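Local structure of Ice-binding protein (Flavobacteriaceae bacterium, 5UYT) at residues 237-242 with 412-417; 371-376 with 394-399. The protein probably binds to ice crystals and restrains their growth, acting as an antifreeze protein of an Antarctic bacterium. All coordinates share one frame; numbering follows the deposited sequence.

Interaction 1: residues 237-242 with 412-417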
loop_
_atom_site.group_PDB
_atom_site.type_symbol
_atom_site.label_atom_id
_atom_site.label_comp_id
_atom_site.label_asym_id
_atom_site.label_seq_id
_atom_site.Cartn_x
_atom_site.Cartn_y
_atom_site.Cartn_z
ATOM N N GLY A 237 12.225 17.850 28.448
ATOM C CA GLY A 237 10.981 17.266 28.967
ATOM C C GLY A 237 11.217 15.835 29.461
ATOM O O GLY A 237 12.361 15.373 29.607
ATOM N N ILE A 238 10.111 15.162 29.714
ATOM C CA ILE A 238 10.082 13.792 30.254
ATOM C C ILE A 238 9.999 12.788 29.098
ATOM O O ILE A 238 8.963 12.664 28.412
ATOM C CB ILE A 238 8.886 13.626 31.249
ATOM C CG1 ILE A 238 8.986 14.633 32.435
ATOM C CG2 ILE A 238 8.799 12.169 31.723
ATOM C CD1 ILE A 238 10.250 14.490 33.288
ATOM N N THR A 239 11.094 12.064 28.917
ATOM C CA THR A 239 11.244 11.178 27.765
ATOM C C THR A 239 11.645 9.830 28.292
ATOM O O THR A 239 12.468 9.754 29.242
ATOM C CB THR A 239 12.326 11.760 26.840
ATOM O OG1 THR A 239 11.737 12.851 26.124
ATOM C CG2 THR A 239 12.865 10.718 25.860
ATOM N N TYR A 240 11.091 8.768 27.689
ATOM C CA TYR A 240 11.519 7.387 28.026
ATOM C C TYR A 240 12.018 6.679 26.755
ATOM O O TYR A 240 11.447 6.875 25.677
ATOM C CB TYR A 240 10.355 6.573 28.562
ATOM C CG TYR A 240 10.066 6.956 30.002
ATOM C CD1 TYR A 240 10.578 6.199 31.064
ATOM C CD2 TYR A 240 9.317 8.100 30.288
ATOM C CE1 TYR A 240 10.343 6.608 32.389
ATOM C CE2 TYR A 240 9.089 8.501 31.586
ATOM C CZ TYR A 240 9.594 7.741 32.621
ATOM O OH TYR A 240 9.291 8.179 33.904
ATOM N N VAL A 241 13.096 5.915 26.883
ATOM C CA VAL A 241 13.681 5.230 25.733
ATOM C C VAL A 241 13.988 3.788 26.124
ATOM O O VAL A 241 14.482 3.545 27.245
ATOM C CB VAL A 241 15.019 5.917 25.293
ATOM C CG1 VAL A 241 15.664 5.126 24.138
ATOM C CG2 VAL A 241 14.747 7.356 24.836
ATOM N N THR A 242 13.702 2.831 25.222
ATOM C CA THR A 242 14.276 1.497 25.362
ATOM C C THR A 242 15.292 1.373 24.223
ATOM O O THR A 242 14.941 1.539 23.041
ATOM C CB THR A 242 13.208 0.403 25.255
ATOM O OG1 THR A 242 12.248 0.623 26.302
ATOM C CG2 THR A 242 13.855 -0.994 25.413
ATOM N N PHE A 412 11.670 16.022 22.380
ATOM C CA PHE A 412 10.852 16.715 23.363
ATOM C C PHE A 412 9.792 15.743 23.911
ATOM O O PHE A 412 8.815 15.443 23.211
ATOM C CB PHE A 412 10.166 17.940 22.700
ATOM C CG PHE A 412 11.133 18.983 22.223
ATOM C CD1 PHE A 412 11.539 20.023 23.063
ATOM C CD2 PHE A 412 11.643 18.947 20.935
ATOM C CE1 PHE A 412 12.449 21.001 22.636
ATOM C CE2 PHE A 412 12.563 19.907 20.511
ATOM C CZ PHE A 412 12.970 20.948 21.355
ATOM N N GLY A 413 9.983 15.219 25.132
ATOM C CA GLY A 413 8.894 14.491 25.777
ATOM C C GLY A 413 8.374 13.334 24.932
ATOM O O GLY A 413 7.147 13.193 24.753
ATOM N N ILE A 414 9.279 12.464 24.503
ATOM C CA ILE A 414 8.928 11.359 23.577
ATOM C C ILE A 414 9.031 10.004 24.286
ATOM O O ILE A 414 9.565 9.913 25.407
ATOM C CB ILE A 414 9.810 11.355 22.302
ATOM C CG1 ILE A 414 11.254 10.905 22.601
ATOM C CG2 ILE A 414 9.812 12.737 21.609
ATOM C CD1 ILE A 414 12.043 10.668 21.289
ATOM N N ASN A 415 8.501 8.968 23.633
ATOM C CA ASN A 415 8.647 7.597 24.118
ATOM C C ASN A 415 9.104 6.758 22.937
ATOM O O ASN A 415 8.366 6.611 21.955
ATOM C CB ASN A 415 7.351 7.086 24.735
ATOM C CG ASN A 415 7.550 5.773 25.491
ATOM O OD1 ASN A 415 7.221 5.644 26.705
ATOM N ND2 ASN A 415 8.082 4.821 24.810
ATOM N N ALA A 416 10.339 6.265 22.994
ATOM C CA ALA A 416 10.896 5.628 21.798
ATOM C C ALA A 416 11.454 4.281 22.206
ATOM O O ALA A 416 12.271 4.204 23.135
ATOM C CB ALA A 416 12.005 6.511 21.200
ATOM N N GLN A 417 11.027 3.224 21.514
ATOM C CA GLN A 417 11.384 1.873 21.890
ATOM C C GLN A 417 11.875 1.092 20.701
ATOM O O GLN A 417 11.158 0.929 19.721
ATOM C CB GLN A 417 10.173 1.135 22.534
ATOM C CG GLN A 417 9.714 1.821 23.853
ATOM C CD GLN A 417 8.452 1.220 24.457
ATOM O OE1 GLN A 417 7.530 1.967 24.894
ATOM N NE2 GLN A 417 8.402 -0.076 24.527
HETATM O O HOH W 1 10.535 -1.465 25.515
#
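T239 meets the corner of the neighbouring coil at I414, where two parallel strands of a right-handed beta-helix come together. Its OG1 accepts the backbone N-H of I414 at 3.0 Å from N to OG1, with an N-H...O angle of 157°. OG1 lies beside T239's own backbone N (chi1 -77°), and CG2, anti to that N, runs alongside I414 CG1 at 3.6 Å. Threonine suits this buried corner because one branch takes the polar bond while the other joins the interior. An alanine here would probably leave I414 N-H without its acceptor and open a gap beside CG1.

From there the strands 240-242 and 415-417 pair in register, their axes 4.7 Å apart. Y240 N gives to I414 O, Y240 O receives A416 N, and T242 N gives to A416 O. V241 and A416 turn into the buried interior, where both touch T225; valine and alanine, being apolar, suit that side. Y240, N415, T242 and Q417 line the opposite face. There Y240 CB lies 3.8 Å from N415 OD1.

Further out, N235 OD1 shares a hydrogen bond with T239 OG1 and so helps to position it. On the outer face, N415 ND2 donates to Q417 OE1, reaching a lone pair in the carbonyl plane, and a water 2.8 Å from T242 OG1 is also held weakly by Q417 NE2.

Interaction 2: residues 371-376 with 394-399; sequences VDLNDY and TGVEIE
Y376 lays one face of its ring over the backbone of T394 and G395, at a corner where successive coils of the right-handed beta-helix stack. G395 CA sits 3.9 Å from the ring centroid and 23° off the normal, a CH-pi contact displaced toward CE1. T394 O lies over the same face, nearer the CD2 side, and T394 CG2 reaches the outer end of the ring, 3.8 Å from the phenol OH. With chi1 at -67°, CG of Y376 stands beside its own backbone N. Glycine suits position 395 because a CB would run into CE1, and because at its backbone angles a CB would also press on the carbonyl oxygen of T394. The flat tyrosine ring suits this place because one face covers both G395 CA and T394 O.

The main chain adds a bond of its own: Y376 N donates to T394 O at 3.0 Å, in the carbonyl plane, and D375 CA approaches the same oxygen at 3.3 Å. That oxygen therefore meets an N-H, a C-H and the ring face together.

Toward the interior, V396 packs against the preceding coil. Its CG2, anti to the carbonyl carbon, points at the main chain, 3.3 Å from N374 O, and lies 4.1 Å from L373 CB. Branched valine and leucine fill this buried side, with L373 also resting on F379. Within the turn, N374 OD1 accepts the N-H of D375 at 2.9 Å from N to OD1, the donor tilted 22° from the carbonyl plane.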
loop_
_atom_site.group_PDB
_atom_site.type_symbol
_atom_site.label_atom_id
_atom_site.label_comp_id
_atom_site.label_asym_id
_atom_site.label_seq_id
_atom_site.Cartn_x
_atom_site.Cartn_y
_atom_site.Cartn_z
ATOM N N VAL A 371 14.532 15.414 9.223
ATOM C CA VAL A 371 13.374 14.588 9.663
ATOM C C VAL A 371 12.700 15.361 10.793
ATOM O O VAL A 371 13.360 15.712 11.763
ATOM C CB VAL A 371 13.844 13.215 10.182
ATOM C CG1 VAL A 371 12.676 12.411 10.793
ATOM C CG2 VAL A 371 14.508 12.410 9.039
ATOM N N ASP A 372 11.414 15.640 10.651
ATOM C CA ASP A 372 10.690 16.354 11.712
ATOM C C ASP A 372 9.401 15.593 11.971
ATOM O O ASP A 372 8.542 15.478 11.067
ATOM C CB ASP A 372 10.407 17.774 11.267
ATOM C CG ASP A 372 9.783 18.616 12.368
ATOM O OD1 ASP A 372 9.034 18.066 13.194
ATOM O OD2 ASP A 372 10.053 19.837 12.390
ATOM N N LEU A 373 9.303 14.986 13.143
ATOM C CA LEU A 373 8.083 14.222 13.509
ATOM C C LEU A 373 7.254 15.131 14.386
ATOM O O LEU A 373 7.727 15.546 15.451
ATOM C CB LEU A 373 8.434 12.899 14.238
ATOM C CG LEU A 373 9.319 11.979 13.360
ATOM C CD1 LEU A 373 9.507 10.698 14.149
ATOM C CD2 LEU A 373 8.662 11.676 11.995
ATOM N N ASN A 374 6.091 15.558 13.887
ATOM C CA ASN A 374 5.281 16.590 14.591
ATOM C C ASN A 374 4.559 16.006 15.826
ATOM O O ASN A 374 4.509 14.778 15.987
ATOM C CB ASN A 374 4.282 17.179 13.580
ATOM C CG ASN A 374 4.002 18.642 13.818
ATOM O OD1 ASN A 374 4.179 19.151 14.926
ATOM N ND2 ASN A 374 3.509 19.332 12.775
ATOM N N ASP A 375 4.022 16.881 16.705
ATOM C CA ASP A 375 3.492 16.471 18.024
ATOM C C ASP A 375 2.546 15.269 17.911
ATOM O O ASP A 375 1.639 15.249 17.065
ATOM C CB ASP A 375 2.676 17.579 18.698
ATOM C CG ASP A 375 3.406 18.928 18.815
ATOM O OD1 ASP A 375 4.468 19.160 18.205
ATOM O OD2 ASP A 375 2.843 19.785 19.547
ATOM N N TYR A 376 2.721 14.308 18.801
ATOM C CA TYR A 376 1.787 13.168 18.939
ATOM C C TYR A 376 1.723 12.286 17.694
ATOM O O TYR A 376 0.771 11.530 17.496
ATOM C CB TYR A 376 0.388 13.618 19.497
ATOM C CG TYR A 376 0.553 14.089 20.902
ATOM C CD1 TYR A 376 0.693 13.164 21.927
ATOM C CD2 TYR A 376 0.729 15.452 21.188
ATOM C CE1 TYR A 376 0.912 13.574 23.230
ATOM C CE2 TYR A 376 0.962 15.884 22.511
ATOM C CZ TYR A 376 1.082 14.933 23.501
ATOM O OH TYR A 376 1.326 15.331 24.809
ATOM N N THR A 394 6.850 16.979 20.958
ATOM C CA THR A 394 6.145 16.507 22.140
ATOM C C THR A 394 5.241 15.294 21.879
ATOM O O THR A 394 4.383 15.340 21.010
ATOM C CB THR A 394 5.250 17.636 22.642
ATOM O OG1 THR A 394 6.089 18.775 22.966
ATOM C CG2 THR A 394 4.467 17.180 23.912
ATOM N N GLY A 395 5.416 14.233 22.667
ATOM C CA GLY A 395 4.421 13.198 22.708
ATOM C C GLY A 395 4.593 12.157 21.610
ATOM O O GLY A 395 3.846 11.185 21.586
ATOM N N VAL A 396 5.578 12.339 20.727
ATOM C CA VAL A 396 5.798 11.356 19.651
ATOM C C VAL A 396 6.102 9.987 20.277
ATOM O O VAL A 396 6.841 9.922 21.295
ATOM C CB VAL A 396 6.950 11.818 18.738
ATOM C CG1 VAL A 396 7.419 10.644 17.842
ATOM C CG2 VAL A 396 6.477 12.963 17.845
ATOM N N GLU A 397 5.539 8.923 19.676
ATOM C CA GLU A 397 5.854 7.543 20.088
ATOM C C GLU A 397 6.559 6.932 18.898
ATOM O O GLU A 397 6.084 7.068 17.758
ATOM C CB GLU A 397 4.550 6.776 20.373
ATOM C CG GLU A 397 3.797 7.374 21.566
ATOM C CD GLU A 397 2.425 6.752 21.800
ATOM O OE1 GLU A 397 2.039 5.849 21.049
ATOM O OE2 GLU A 397 1.757 7.186 22.763
ATOM N N ILE A 398 7.702 6.290 19.144
ATOM C CA ILE A 398 8.448 5.581 18.094
ATOM C C ILE A 398 8.581 4.092 18.491
ATOM O O ILE A 398 9.006 3.761 19.615
ATOM C CB ILE A 398 9.871 6.205 17.936
ATOM C CG1 ILE A 398 9.784 7.588 17.239
ATOM C CG2 ILE A 398 10.840 5.292 17.149
ATOM C CD1 ILE A 398 10.758 8.553 17.877
ATOM N N GLU A 399 8.157 3.207 17.591
ATOM C CA GLU A 399 8.452 1.776 17.706
ATOM C C GLU A 399 9.432 1.546 16.569
ATOM O O GLU A 399 9.043 1.432 15.398
ATOM C CB GLU A 399 7.184 0.944 17.540
ATOM C CG GLU A 399 7.340 -0.549 17.670
ATOM C CD GLU A 399 6.046 -1.296 17.352
ATOM O OE1 GLU A 399 4.997 -0.615 17.165
ATOM O OE2 GLU A 399 6.058 -2.571 17.320
#

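The two contacts lie about 10 Å apart between centres, both within the second of the two ice-binding-like regions. Residues 371-376 and 394-399 come between 237-242 and 412-417 along the chain, so the chain passes through both segments of interaction 2 between the two of interaction 1. They meet directly: strands 397-404 and 415-417 are parallel neighbours, with probable hydrogen bonds from G395 N to G413 O and from Q417 N to I398 O, and I414 packs on V396. The corners thus stack in the order 371-376, 394-399, 412-417, 237-242, and the last step joins coils distant in sequence, bringing an early part of the region against its end.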